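Local coordinates for chitinase A (Cycas revoluta, PDB 4MNK), which probably hydrolyses chitin as a class V plant chitinase of glycosyl hydrolase family 18, and here holds bound N-acetylglucosamine oligosaccharide, at residues L5-W10 / L184-V189; V45-G50 / T71-G76; A87-D92 / V132-E137; S102-A107 / T139-E144; L156-Y161 / Q178-G183. All coordinates share one frame; numbering follows the deposited sequence.

Contact 1 of 5, residues L5-W10 / L184-V189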
# COMPACT_ATOMS: atom_id res chain seq x y z
N LEU A 5 -0.00 14.49 2.19
CA LEU A 5 0.40 13.23 2.82
C LEU A 5 1.47 12.53 1.99
O LEU A 5 1.26 12.25 0.81
CB LEU A 5 -0.82 12.33 3.03
CG LEU A 5 -1.95 12.91 3.90
CD1 LEU A 5 -3.26 12.19 3.65
CD2 LEU A 5 -1.58 12.88 5.37
N LYS A 6 2.61 12.28 2.62
CA LYS A 6 3.72 11.58 1.98
C LYS A 6 3.97 10.32 2.80
O LYS A 6 4.58 10.37 3.87
CB LYS A 6 4.97 12.47 1.93
CG LYS A 6 4.76 13.79 1.20
CD LYS A 6 6.00 14.66 1.25
CE LYS A 6 5.83 15.91 0.40
NZ LYS A 6 6.97 16.86 0.57
N VAL A 7 3.46 9.20 2.31
CA VAL A 7 3.31 8.00 3.12
C VAL A 7 4.26 6.89 2.66
O VAL A 7 4.45 6.68 1.46
CB VAL A 7 1.84 7.51 3.10
CG1 VAL A 7 1.66 6.26 3.93
CG2 VAL A 7 0.91 8.60 3.61
N GLY A 8 4.86 6.19 3.61
CA GLY A 8 5.72 5.05 3.31
C GLY A 8 5.42 3.86 4.20
O GLY A 8 5.18 4.03 5.39
N PHE A 9 5.45 2.67 3.61
CA PHE A 9 5.26 1.42 4.36
C PHE A 9 6.59 0.72 4.57
O PHE A 9 7.33 0.48 3.61
CB PHE A 9 4.33 0.48 3.59
CG PHE A 9 2.88 0.84 3.69
CD1 PHE A 9 2.34 1.83 2.88
CD2 PHE A 9 2.05 0.17 4.58
CE1 PHE A 9 0.99 2.17 2.98
CE2 PHE A 9 0.70 0.50 4.68
CZ PHE A 9 0.17 1.50 3.87
N TRP A 10 6.88 0.38 5.82
CA TRP A 10 8.06 -0.42 6.17
C TRP A 10 7.62 -1.80 6.64
O TRP A 10 6.92 -1.91 7.64
CB TRP A 10 8.90 0.25 7.25
CG TRP A 10 10.11 -0.57 7.61
CD1 TRP A 10 11.27 -0.64 6.90
CD2 TRP A 10 10.26 -1.45 8.73
NE1 TRP A 10 12.15 -1.51 7.52
CE2 TRP A 10 11.55 -2.02 8.64
CE3 TRP A 10 9.43 -1.81 9.81
CZ2 TRP A 10 12.04 -2.93 9.59
CZ3 TRP A 10 9.92 -2.72 10.75
CH2 TRP A 10 11.21 -3.26 10.63
N LEU A 184 -12.86 7.38 8.54
CA LEU A 184 -11.41 7.25 8.32
C LEU A 184 -10.77 8.57 7.93
O LEU A 184 -11.41 9.44 7.35
CB LEU A 184 -11.13 6.22 7.21
CG LEU A 184 -11.10 4.73 7.57
CD1 LEU A 184 -12.49 4.19 7.89
CD2 LEU A 184 -10.49 3.95 6.44
N ASP A 185 -9.48 8.69 8.25
CA ASP A 185 -8.73 9.88 7.88
C ASP A 185 -8.35 9.89 6.41
O ASP A 185 -8.36 10.95 5.78
CB ASP A 185 -7.51 10.01 8.79
CG ASP A 185 -7.90 10.25 10.22
OD1 ASP A 185 -8.25 11.40 10.55
OD2 ASP A 185 -7.89 9.28 11.00
N TRP A 186 -8.02 8.72 5.87
CA TRP A 186 -7.83 8.53 4.44
C TRP A 186 -7.79 7.06 4.09
O TRP A 186 -7.77 6.21 4.99
CB TRP A 186 -6.58 9.26 3.92
CG TRP A 186 -5.25 8.69 4.35
CD1 TRP A 186 -4.55 7.67 3.77
CD2 TRP A 186 -4.43 9.16 5.44
NE1 TRP A 186 -3.36 7.46 4.43
CE2 TRP A 186 -3.27 8.36 5.46
CE3 TRP A 186 -4.58 10.16 6.40
CZ2 TRP A 186 -2.25 8.54 6.41
CZ3 TRP A 186 -3.58 10.34 7.34
CH2 TRP A 186 -2.43 9.53 7.34
N VAL A 187 -7.79 6.76 2.80
CA VAL A 187 -7.57 5.40 2.32
C VAL A 187 -6.35 5.37 1.41
O VAL A 187 -6.06 6.33 0.70
CB VAL A 187 -8.80 4.79 1.59
CG1 VAL A 187 -9.97 4.66 2.54
CG2 VAL A 187 -9.18 5.59 0.34
N ASN A 188 -5.64 4.25 1.46
CA ASN A 188 -4.45 4.03 0.66
C ASN A 188 -4.83 3.20 -0.56
O ASN A 188 -5.09 2.00 -0.45
CB ASN A 188 -3.38 3.34 1.51
CG ASN A 188 -2.90 4.22 2.66
OD1 ASN A 188 -2.57 5.39 2.47
ND2 ASN A 188 -2.88 3.66 3.87
N VAL A 189 -4.88 3.87 -1.70
CA VAL A 189 -5.34 3.26 -2.95
C VAL A 189 -4.21 2.46 -3.58
O VAL A 189 -3.20 3.02 -4.00
CB VAL A 189 -5.87 4.32 -3.94
CG1 VAL A 189 -6.41 3.65 -5.20
CG2 VAL A 189 -6.96 5.17 -3.30
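L5 lays its CD1 methyl over one face of the W186 indole, a CH-pi contact with that carbon 4.0 Å from the centroid of the six-membered ring, 25° off the ring normal and displaced toward the rim. The other branch, L5 CD2, comes to 3.8 Å from W186 CZ3, and the leucine thus leans on the benzo ring with both methyls. W186 meets them with its CG turned between the backbone N and the carbonyl carbon (chi1 70°). V7 adds a looser, oblique touch, CG2 lying 4.2 Å from W186 CZ2. The indole is steadied from its own strand: W186 NE1 donates to N188 OD1 at 3.0 Å, the oxygen in the ring plane but the bond bent to 130° at the hydrogen. N188 then turns ND2 to the edge of the F9 ring, 3.7 Å from F9 CZ, with amide and ring almost perpendicular. Y32 OH bonds to that same ND2, which engages both ends of the amide. The axes of the two strand segments come no closer than 10.6 Å, facing each other across the interior of the TIM barrel: strand 5-11 runs between strands 30-36 and 324-328, and strand 186-190 between 155-161 and 234-247.

Contact 2 of 5, residues V45-G50 / T71-G76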
# COMPACT_ATOMS: atom_id res chain seq x y z
N VAL A 45 -5.14 -8.54 18.94
CA VAL A 45 -4.20 -8.08 17.92
C VAL A 45 -2.82 -7.82 18.54
O VAL A 45 -2.72 -7.30 19.65
CB VAL A 45 -4.74 -6.83 17.19
CG1 VAL A 45 -3.75 -6.28 16.18
CG2 VAL A 45 -6.05 -7.17 16.49
N ARG A 46 -1.77 -8.21 17.82
CA ARG A 46 -0.41 -8.14 18.33
C ARG A 46 0.59 -8.09 17.17
O ARG A 46 0.28 -8.52 16.06
CB ARG A 46 -0.12 -9.36 19.20
CG ARG A 46 -0.19 -10.68 18.44
CD ARG A 46 0.05 -11.88 19.33
NE ARG A 46 0.21 -13.09 18.54
CZ ARG A 46 0.34 -14.31 19.05
NH1 ARG A 46 0.48 -15.35 18.23
NH2 ARG A 46 0.33 -14.50 20.36
N VAL A 47 1.80 -7.61 17.43
CA VAL A 47 2.87 -7.85 16.46
C VAL A 47 3.31 -9.30 16.62
O VAL A 47 3.16 -9.87 17.71
CB VAL A 47 4.07 -6.86 16.58
CG1 VAL A 47 3.64 -5.46 16.21
CG2 VAL A 47 4.67 -6.90 17.98
N PRO A 48 3.82 -9.92 15.54
CA PRO A 48 4.31 -11.29 15.66
C PRO A 48 5.22 -11.43 16.89
O PRO A 48 6.17 -10.67 17.04
CB PRO A 48 5.10 -11.49 14.37
CG PRO A 48 4.39 -10.63 13.38
CD PRO A 48 3.90 -9.43 14.14
N PRO A 49 4.89 -12.37 17.81
CA PRO A 49 5.74 -12.58 18.98
C PRO A 49 7.21 -12.73 18.59
O PRO A 49 7.53 -13.41 17.61
CB PRO A 49 5.18 -13.86 19.59
CG PRO A 49 3.74 -13.79 19.26
CD PRO A 49 3.67 -13.21 17.88
N GLY A 50 8.08 -12.07 19.35
CA GLY A 50 9.50 -12.01 19.02
C GLY A 50 9.92 -10.70 18.38
O GLY A 50 11.11 -10.38 18.34
N THR A 71 3.52 8.02 12.80
CA THR A 71 3.52 6.61 12.44
C THR A 71 2.17 5.96 12.65
O THR A 71 1.36 6.40 13.48
CB THR A 71 4.58 5.82 13.24
OG1 THR A 71 4.27 5.91 14.63
CG2 THR A 71 5.98 6.35 12.97
N LEU A 72 1.92 4.90 11.88
CA LEU A 72 0.74 4.07 12.04
C LEU A 72 1.17 2.62 12.00
O LEU A 72 2.19 2.29 11.39
CB LEU A 72 -0.30 4.34 10.94
CG LEU A 72 -1.00 5.71 10.91
CD1 LEU A 72 -0.18 6.78 10.19
CD2 LEU A 72 -2.38 5.59 10.27
N ILE A 73 0.41 1.76 12.66
CA ILE A 73 0.66 0.33 12.57
C ILE A 73 -0.47 -0.31 11.76
O ILE A 73 -1.65 -0.10 12.04
CB ILE A 73 0.89 -0.32 13.96
CG1 ILE A 73 1.22 -1.81 13.82
CG2 ILE A 73 -0.29 -0.06 14.91
CD1 ILE A 73 1.92 -2.40 15.03
N SER A 74 -0.08 -1.05 10.72
CA SER A 74 -1.03 -1.71 9.84
C SER A 74 -1.30 -3.14 10.29
O SER A 74 -0.38 -3.89 10.60
CB SER A 74 -0.52 -1.68 8.39
OG SER A 74 -1.46 -2.26 7.50
N ILE A 75 -2.58 -3.49 10.32
CA ILE A 75 -3.03 -4.80 10.78
C ILE A 75 -3.51 -5.61 9.59
O ILE A 75 -4.36 -5.16 8.82
CB ILE A 75 -4.20 -4.65 11.79
CG1 ILE A 75 -3.75 -3.84 13.01
CG2 ILE A 75 -4.73 -6.03 12.21
CD1 ILE A 75 -4.90 -3.24 13.82
N GLY A 76 -2.94 -6.80 9.43
CA GLY A 76 -3.36 -7.73 8.39
C GLY A 76 -2.30 -7.92 7.33
O GLY A 76 -1.22 -8.44 7.60
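V45 and I75 mark the closest backbone approach, their CA atoms 7.9 Å apart, where the irregular segment 45-50 passes strand segment 71-76 at a distance bridged by side chains alone. The valine uses a single methyl. V45 CG1, anti to the backbone N (chi1 177°), packs against the CG1-CD1 branch of I75, 4.0 Å from each of these two atoms and slightly farther from I75 CG2, with the two side chains crossing at about a right angle. One loop residue is skipped before the next touch, and one strand residue likewise. I73 stretches away from its strand, its CG1 opposite the backbone N (chi1 -177°) and the chain continuing nearly straight, so that the terminal CD1 reaches 3.7 Å from V47 CG1, again crosswise. All four of these aliphatic residues are buried. R46, between the valines, points away from the strand; P49 CG lies over the centre of one face of its guanidinium, 3.4 Å above the plane, and its NE makes a salt bridge with E37. Helix 93-110 packs against the loop, with F99 and L106 against V45, Y110 against V47, and S102 OG bonded to V45 N. Strand 70-77 itself runs parallel between strands 30-36 and 114-119 in the barrel wall; I73 and I75 face outward from it, while S74 bonds to D116 of the next strand.

Contact 3 of 5, residues A87-D92 / V132-E137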
# COMPACT_ATOMS: atom_id res chain seq x y z
N ALA A 87 -12.55 -12.38 7.70
CA ALA A 87 -13.89 -12.91 7.43
C ALA A 87 -14.47 -13.61 8.66
O ALA A 87 -15.65 -13.44 8.97
CB ALA A 87 -13.87 -13.84 6.23
N LYS A 88 -13.64 -14.38 9.37
CA LYS A 88 -14.07 -15.03 10.61
C LYS A 88 -14.37 -14.00 11.69
O LYS A 88 -15.41 -14.06 12.36
CB LYS A 88 -13.01 -16.01 11.11
CG LYS A 88 -12.93 -17.31 10.33
CD LYS A 88 -11.96 -18.30 10.95
CE LYS A 88 -10.51 -17.92 10.67
NZ LYS A 88 -9.55 -18.92 11.22
N LEU A 89 -13.45 -13.05 11.86
CA LEU A 89 -13.57 -11.98 12.83
C LEU A 89 -14.86 -11.18 12.67
O LEU A 89 -15.61 -10.99 13.63
CB LEU A 89 -12.38 -11.02 12.70
CG LEU A 89 -12.47 -9.66 13.38
CD1 LEU A 89 -12.56 -9.78 14.89
CD2 LEU A 89 -11.28 -8.81 12.98
N ASN A 90 -15.11 -10.71 11.45
CA ASN A 90 -16.14 -9.71 11.23
C ASN A 90 -17.57 -10.23 11.41
O ASN A 90 -18.49 -9.44 11.61
CB ASN A 90 -15.96 -9.04 9.86
CG ASN A 90 -14.66 -8.26 9.76
OD1 ASN A 90 -14.04 -7.92 10.77
ND2 ASN A 90 -14.23 -7.98 8.53
N SER A 91 -17.73 -11.55 11.37
CA SER A 91 -19.04 -12.19 11.55
C SER A 91 -19.39 -12.42 13.03
O SER A 91 -20.51 -12.81 13.35
CB SER A 91 -19.08 -13.51 10.78
OG SER A 91 -20.37 -14.08 10.79
N ASP A 92 -18.43 -12.17 13.92
CA ASP A 92 -18.54 -12.51 15.33
C ASP A 92 -18.45 -11.22 16.17
O ASP A 92 -17.37 -10.66 16.33
CB ASP A 92 -17.41 -13.49 15.68
CG ASP A 92 -17.46 -14.01 17.12
OD1 ASP A 92 -16.95 -15.13 17.34
OD2 ASP A 92 -17.97 -13.32 18.03
N VAL A 132 -18.05 -3.34 7.46
CA VAL A 132 -18.72 -2.10 7.89
C VAL A 132 -18.97 -2.09 9.40
O VAL A 132 -18.72 -1.09 10.07
CB VAL A 132 -20.04 -1.87 7.09
CG1 VAL A 132 -20.98 -0.91 7.81
CG2 VAL A 132 -19.73 -1.38 5.68
N LYS A 133 -19.45 -3.22 9.94
CA LYS A 133 -19.68 -3.34 11.39
C LYS A 133 -18.38 -3.14 12.17
O LYS A 133 -18.34 -2.36 13.12
CB LYS A 133 -20.30 -4.70 11.73
CG LYS A 133 -21.68 -4.95 11.15
CD LYS A 133 -22.18 -6.34 11.50
CE LYS A 133 -23.39 -6.73 10.66
NZ LYS A 133 -23.85 -8.11 10.99
N LEU A 134 -17.32 -3.83 11.75
CA LEU A 134 -16.02 -3.71 12.42
C LEU A 134 -15.51 -2.27 12.42
O LEU A 134 -15.13 -1.74 13.46
CB LEU A 134 -14.97 -4.62 11.76
CG LEU A 134 -13.59 -4.62 12.43
CD1 LEU A 134 -13.59 -5.52 13.67
CD2 LEU A 134 -12.50 -5.04 11.45
N VAL A 135 -15.51 -1.65 11.24
CA VAL A 135 -14.95 -0.31 11.08
C VAL A 135 -15.77 0.74 11.83
O VAL A 135 -15.21 1.65 12.45
CB VAL A 135 -14.76 0.05 9.59
CG1 VAL A 135 -14.30 1.49 9.43
CG2 VAL A 135 -13.74 -0.88 8.95
N SER A 136 -17.10 0.60 11.81
CA SER A 136 -17.96 1.53 12.55
C SER A 136 -17.66 1.46 14.05
O SER A 136 -17.55 2.49 14.72
CB SER A 136 -19.43 1.24 12.27
OG SER A 136 -20.26 2.20 12.92
N GLU A 137 -17.52 0.24 14.56
CA GLU A 137 -17.20 0.02 15.97
C GLU A 137 -15.80 0.54 16.32
O GLU A 137 -15.60 1.12 17.39
CB GLU A 137 -17.34 -1.47 16.32
CG GLU A 137 -18.81 -1.94 16.34
CD GLU A 137 -18.99 -3.44 16.12
OE1 GLU A 137 -18.00 -4.19 16.16
OE2 GLU A 137 -20.15 -3.86 15.90
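N90 presses its side-chain carbonyl oxygen into the flank of L134, and this is the dense half of the contact. OD1 of N90 lies 3.3 Å from L134 CD2 and 3.6 Å from L134 CB, with CG and CD1 of the leucine not much farther. The backbones are correspondingly close, N90 CA being 6.1 Å from L134 CA. L134 reaches in with CG opposite its backbone N (chi1 -177°), crossing the asparagine at about a right angle. Beside it, L89 CD2 meets L134 CD1 more loosely at 4.1 Å, and F99 of helix 93-110 covers both leucines. Cutting L134 back to an alanine would probably leave a gap beside L89 and F99 and take away the methyls against which N90 OD1 packs. Toward solvent the contact thins out. K133 inclines toward the other helix yet stops short of touching it, and S91 points away. Charge takes over on this side: R96 makes a salt bridge with E137 OE1 and also donates to N90 O, linking N90 to the flank of helix 125-149. D92 begins the next helix as its N-cap, with OD2 taking A95 N. The arrangement is that of helices packed side by side in the outer layer of a TIM barrel, here helix 80-90, which precedes helix 93-110 between strands 70-77 and 114-119, set against helix 125-149.

Contact 4 of 5, residues S102-A107 / T139-E144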
# COMPACT_ATOMS: atom_id res chain seq x y z
N SER A 102 -8.15 -4.40 21.55
CA SER A 102 -6.73 -4.76 21.48
C SER A 102 -5.94 -3.95 20.45
O SER A 102 -4.76 -3.69 20.66
CB SER A 102 -6.55 -6.27 21.25
OG SER A 102 -7.06 -6.66 19.99
N SER A 103 -6.58 -3.56 19.35
CA SER A 103 -5.91 -2.78 18.32
C SER A 103 -5.58 -1.37 18.81
O SER A 103 -4.48 -0.86 18.57
CB SER A 103 -6.72 -2.72 17.02
OG SER A 103 -7.97 -2.08 17.23
N ILE A 104 -6.53 -0.74 19.50
CA ILE A 104 -6.32 0.58 20.09
C ILE A 104 -5.22 0.50 21.15
O ILE A 104 -4.31 1.34 21.17
CB ILE A 104 -7.63 1.15 20.66
CG1 ILE A 104 -8.59 1.50 19.51
CG2 ILE A 104 -7.37 2.37 21.54
CD1 ILE A 104 -10.02 1.69 19.94
N ALA A 105 -5.28 -0.53 22.00
CA ALA A 105 -4.26 -0.74 23.03
C ALA A 105 -2.87 -0.96 22.42
O ALA A 105 -1.88 -0.46 22.95
CB ALA A 105 -4.64 -1.92 23.92
N LEU A 106 -2.82 -1.69 21.31
CA LEU A 106 -1.56 -1.96 20.62
C LEU A 106 -0.89 -0.68 20.10
O LEU A 106 0.31 -0.48 20.30
CB LEU A 106 -1.79 -2.94 19.47
CG LEU A 106 -0.55 -3.52 18.80
CD1 LEU A 106 0.08 -4.58 19.67
CD2 LEU A 106 -0.93 -4.11 17.46
N ALA A 107 -1.68 0.18 19.45
CA ALA A 107 -1.14 1.43 18.92
C ALA A 107 -0.56 2.28 20.05
O ALA A 107 0.55 2.80 19.93
CB ALA A 107 -2.21 2.19 18.15
N THR A 139 -14.14 3.04 14.72
CA THR A 139 -14.23 4.50 14.71
C THR A 139 -14.76 5.05 16.04
O THR A 139 -14.18 5.97 16.61
CB THR A 139 -15.12 5.00 13.54
OG1 THR A 139 -14.54 4.60 12.29
CG2 THR A 139 -15.27 6.52 13.56
N ALA A 140 -15.85 4.46 16.53
CA ALA A 140 -16.46 4.87 17.80
C ALA A 140 -15.52 4.68 18.98
O ALA A 140 -15.39 5.56 19.83
CB ALA A 140 -17.77 4.12 18.03
N ALA A 141 -14.84 3.54 19.03
CA ALA A 141 -13.93 3.25 20.12
C ALA A 141 -12.70 4.15 20.10
O ALA A 141 -12.17 4.52 21.15
CB ALA A 141 -13.53 1.79 20.11
N ILE A 142 -12.24 4.52 18.90
CA ILE A 142 -11.14 5.46 18.74
C ILE A 142 -11.51 6.83 19.32
O ILE A 142 -10.73 7.44 20.05
CB ILE A 142 -10.68 5.56 17.26
CG1 ILE A 142 -9.80 4.35 16.91
CG2 ILE A 142 -9.94 6.86 16.99
CD1 ILE A 142 -9.49 4.20 15.44
N ARG A 143 -12.72 7.29 19.02
CA ARG A 143 -13.22 8.55 19.57
C ARG A 143 -13.39 8.49 21.09
O ARG A 143 -13.06 9.45 21.79
CB ARG A 143 -14.51 8.98 18.88
CG ARG A 143 -14.24 9.59 17.51
CD ARG A 143 -15.51 9.87 16.72
NE ARG A 143 -15.19 10.47 15.43
CZ ARG A 143 -15.01 11.78 15.23
NH1 ARG A 143 -14.72 12.22 14.01
NH2 ARG A 143 -15.11 12.64 16.23
N GLU A 144 -13.87 7.36 21.59
CA GLU A 144 -14.04 7.15 23.04
C GLU A 144 -12.70 7.14 23.78
O GLU A 144 -12.58 7.72 24.87
CB GLU A 144 -14.84 5.87 23.31
CG GLU A 144 -15.03 5.50 24.79
CD GLU A 144 -15.84 6.52 25.58
OE1 GLU A 144 -16.56 7.35 24.98
OE2 GLU A 144 -15.76 6.48 26.83
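I104 drives its terminal methyl into helix 125-149 and supplies one whole side of the contact. CD1 of I104 lies 3.5 Å from A141 CB, 3.6 Å from A141 C and 3.7 Å from I142 N. The methyl therefore rests on the helix backbone as much as on side chains, which the small alanine permits: its CB, directed toward I104, is small enough to let the methyl reach the main chain. The conformation of I104 accounts for this reach. CG1 lies opposite the carbonyl carbon, beside the backbone N (chi1 -69°), and CD1 continues in an extended line from there (chi2 164°), so the longer branch projects straight out while CG2 stays back. I142 has the same rotamer, with chi1 -79° and its own CG1 beside the backbone N, but its side chain passes I104 obliquely and does not meet it end on. I142 CG1 lies 4.0 Å from both CG1 and CD1 of I104, alongside the isoleucine, while I142 CD1 goes on toward L156 of the barrel. The CA atoms of I104 and I142 are 7.0 Å apart; the interface is narrow, and the side chains that meet are all apolar. L154 and E145 touch I104 beyond these partners. Both helices lie on the outside of the barrel: helix 93-110 rests on strand 70-77 through L106 against I73, and helix 125-149 rests on strand 155-161 through T139 and I142 against L156.

Contact 5 of 5, residues L156-Y161 / Q178-G183. With NAG (2-acetamido-2-deoxy-beta-D-glucopyranose), chain C.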
# COMPACT_ATOMS: atom_id res chain seq x y z
N LEU A 156 -7.02 6.65 11.63
CA LEU A 156 -7.52 5.39 11.11
C LEU A 156 -7.53 5.43 9.60
O LEU A 156 -8.16 6.29 8.99
CB LEU A 156 -8.92 5.08 11.65
CG LEU A 156 -9.53 3.75 11.19
CD1 LEU A 156 -8.71 2.56 11.68
CD2 LEU A 156 -10.98 3.64 11.61
N THR A 157 -6.82 4.49 8.99
CA THR A 157 -6.78 4.37 7.54
C THR A 157 -7.03 2.92 7.14
O THR A 157 -7.06 2.03 7.99
CB THR A 157 -5.44 4.88 6.94
OG1 THR A 157 -4.36 4.04 7.35
CG2 THR A 157 -5.16 6.31 7.39
N GLU A 158 -7.25 2.69 5.86
CA GLU A 158 -7.32 1.33 5.34
C GLU A 158 -6.79 1.26 3.92
O GLU A 158 -6.84 2.25 3.18
CB GLU A 158 -8.74 0.76 5.41
CG GLU A 158 -9.64 1.21 4.26
CD GLU A 158 -11.08 0.78 4.40
OE1 GLU A 158 -11.74 0.63 3.36
OE2 GLU A 158 -11.55 0.59 5.55
N ALA A 159 -6.28 0.09 3.55
CA ALA A 159 -5.91 -0.19 2.17
C ALA A 159 -7.17 -0.47 1.37
O ALA A 159 -8.08 -1.17 1.84
CB ALA A 159 -4.97 -1.39 2.12
N VAL A 160 -7.23 0.09 0.16
CA VAL A 160 -8.32 -0.22 -0.75
C VAL A 160 -7.78 -0.67 -2.10
O VAL A 160 -6.69 -0.28 -2.53
CB VAL A 160 -9.33 0.96 -0.92
CG1 VAL A 160 -9.99 1.32 0.41
CG2 VAL A 160 -8.67 2.19 -1.54
N TYR A 161 -8.57 -1.52 -2.76
CA TYR A 161 -8.36 -1.90 -4.15
C TYR A 161 -8.24 -0.65 -5.01
O TYR A 161 -8.71 0.43 -4.61
CB TYR A 161 -9.56 -2.75 -4.58
CG TYR A 161 -9.44 -3.46 -5.92
CD1 TYR A 161 -10.38 -3.24 -6.92
CD2 TYR A 161 -8.42 -4.39 -6.16
CE1 TYR A 161 -10.31 -3.89 -8.14
CE2 TYR A 161 -8.34 -5.05 -7.38
CZ TYR A 161 -9.28 -4.79 -8.36
OH TYR A 161 -9.22 -5.44 -9.58
N GLN A 178 -19.03 7.31 1.44
CA GLN A 178 -19.49 8.26 2.45
C GLN A 178 -19.18 7.72 3.86
O GLN A 178 -18.70 8.46 4.72
CB GLN A 178 -20.99 8.54 2.29
CG GLN A 178 -21.52 9.63 3.20
CD GLN A 178 -23.03 9.64 3.25
OE1 GLN A 178 -23.66 8.70 3.73
NE2 GLN A 178 -23.63 10.71 2.73
N PHE A 179 -19.47 6.44 4.06
CA PHE A 179 -19.11 5.72 5.28
C PHE A 179 -17.62 5.86 5.59
O PHE A 179 -17.23 6.23 6.70
CB PHE A 179 -19.49 4.24 5.13
CG PHE A 179 -19.01 3.36 6.26
CD1 PHE A 179 -19.86 3.06 7.32
CD2 PHE A 179 -17.73 2.82 6.26
CE1 PHE A 179 -19.44 2.24 8.36
CE2 PHE A 179 -17.29 2.01 7.30
CZ PHE A 179 -18.15 1.72 8.35
N ILE A 180 -16.79 5.57 4.58
CA ILE A 180 -15.34 5.63 4.72
C ILE A 180 -14.86 7.05 5.03
O ILE A 180 -14.03 7.24 5.93
CB ILE A 180 -14.64 5.09 3.44
CG1 ILE A 180 -14.81 3.56 3.36
CG2 ILE A 180 -13.17 5.47 3.43
CD1 ILE A 180 -14.41 2.97 2.01
N ALA A 181 -15.38 8.04 4.31
CA ALA A 181 -14.99 9.43 4.53
C ALA A 181 -15.31 9.93 5.95
O ALA A 181 -14.58 10.74 6.51
CB ALA A 181 -15.63 10.34 3.49
N ALA A 182 -16.41 9.42 6.52
CA ALA A 182 -16.81 9.81 7.86
C ALA A 182 -15.98 9.11 8.94
O ALA A 182 -15.67 9.72 9.97
CB ALA A 182 -18.28 9.54 8.07
N GLY A 183 -15.62 7.86 8.70
CA GLY A 183 -14.95 7.04 9.72
C GLY A 183 -13.44 7.03 9.69
O GLY A 183 -12.80 6.71 10.70
C1 NAG C . -5.05 -9.52 -11.05
C2 NAG C . -4.82 -8.60 -9.84
C3 NAG C . -3.47 -8.87 -9.16
C4 NAG C . -3.22 -10.36 -8.94
C5 NAG C . -3.57 -11.17 -10.19
C6 NAG C . -3.43 -12.67 -9.95
C7 NAG C . -6.04 -6.50 -10.17
C8 NAG C . -5.97 -5.07 -10.61
N2 NAG C . -4.91 -7.21 -10.23
O3 NAG C . -3.44 -8.18 -7.93
O4 NAG C . -1.87 -10.55 -8.59
O5 NAG C . -4.87 -10.87 -10.66
O6 NAG C . -4.38 -13.11 -9.00
O7 NAG C . -7.11 -6.98 -9.78
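E158 carries a buried carboxylate whose nearest neighbour across the contact is a hydrocarbon, OE1 of E158 lying 3.8 Å from I180 CD1. Its CG is set between the backbone N and the carbonyl carbon (chi1 81°), and the extended chain beyond crosses I180 at about a right angle. An acetate ion, probably from the crystallisation liquor, approaches within about 3 Å of this side chain, nearest atom to nearest atom. Near the start of the strand the helix offers backbone in place of a side chain: L156 CD2 packs 3.7 Å from G183 O, an oxygen also hydrogen-bonded to T139 OG1. These two thin touches make up the helix contact.

At the other end of the segment, Y161 lies beyond the helix and meets bound sugar in a glycan-binding pocket that it lines with W169 and D193. CG lies anti to the backbone N (chi1 -170°), which carries the ring out to the sugar, and Y161 OH donates to O7 of the N-acetylglucosamine at 2.6 Å, that oxygen lying at the ring edge and in the ring plane; Y121 and F167 meet the tyrosine ring edge-to-face. A phenylalanine here would probably leave the acetamido oxygen without this donor, though the sugar would keep its bond to D193 O. Strand 155-161 runs in the barrel between strands 114-119 and 186-190, and the short helix 177-183 covers it from outside before the chain enters strand 186-190. Helix 125-149 flanks the same face, with F131 against E158 and L138 against L156.

In the fold
The five contacts run from the inside of the barrel outward. Contact 1 lies deepest, its centre about 8 Å from the centre of the chain, and is the one in which aromatic rings carry the packing, joined by an amide. Contacts 2 and 5 are set against the outer face of the barrel strands; contact 2 is purely aliphatic, whereas contact 5 mixes a carboxylate and backbone oxygen with methyl groups and extends to the sugar. Contacts 3 and 4 lie farthest out, with centres about 21 and 22 Å from that of the chain, and share helix 125-149. Strands 155-161 and 186-190 are neighbours, joining contacts 5 and 1 through backbone bonds such as N188 N to E158 O. Packing of V45 on L106 links contacts 2 and 4.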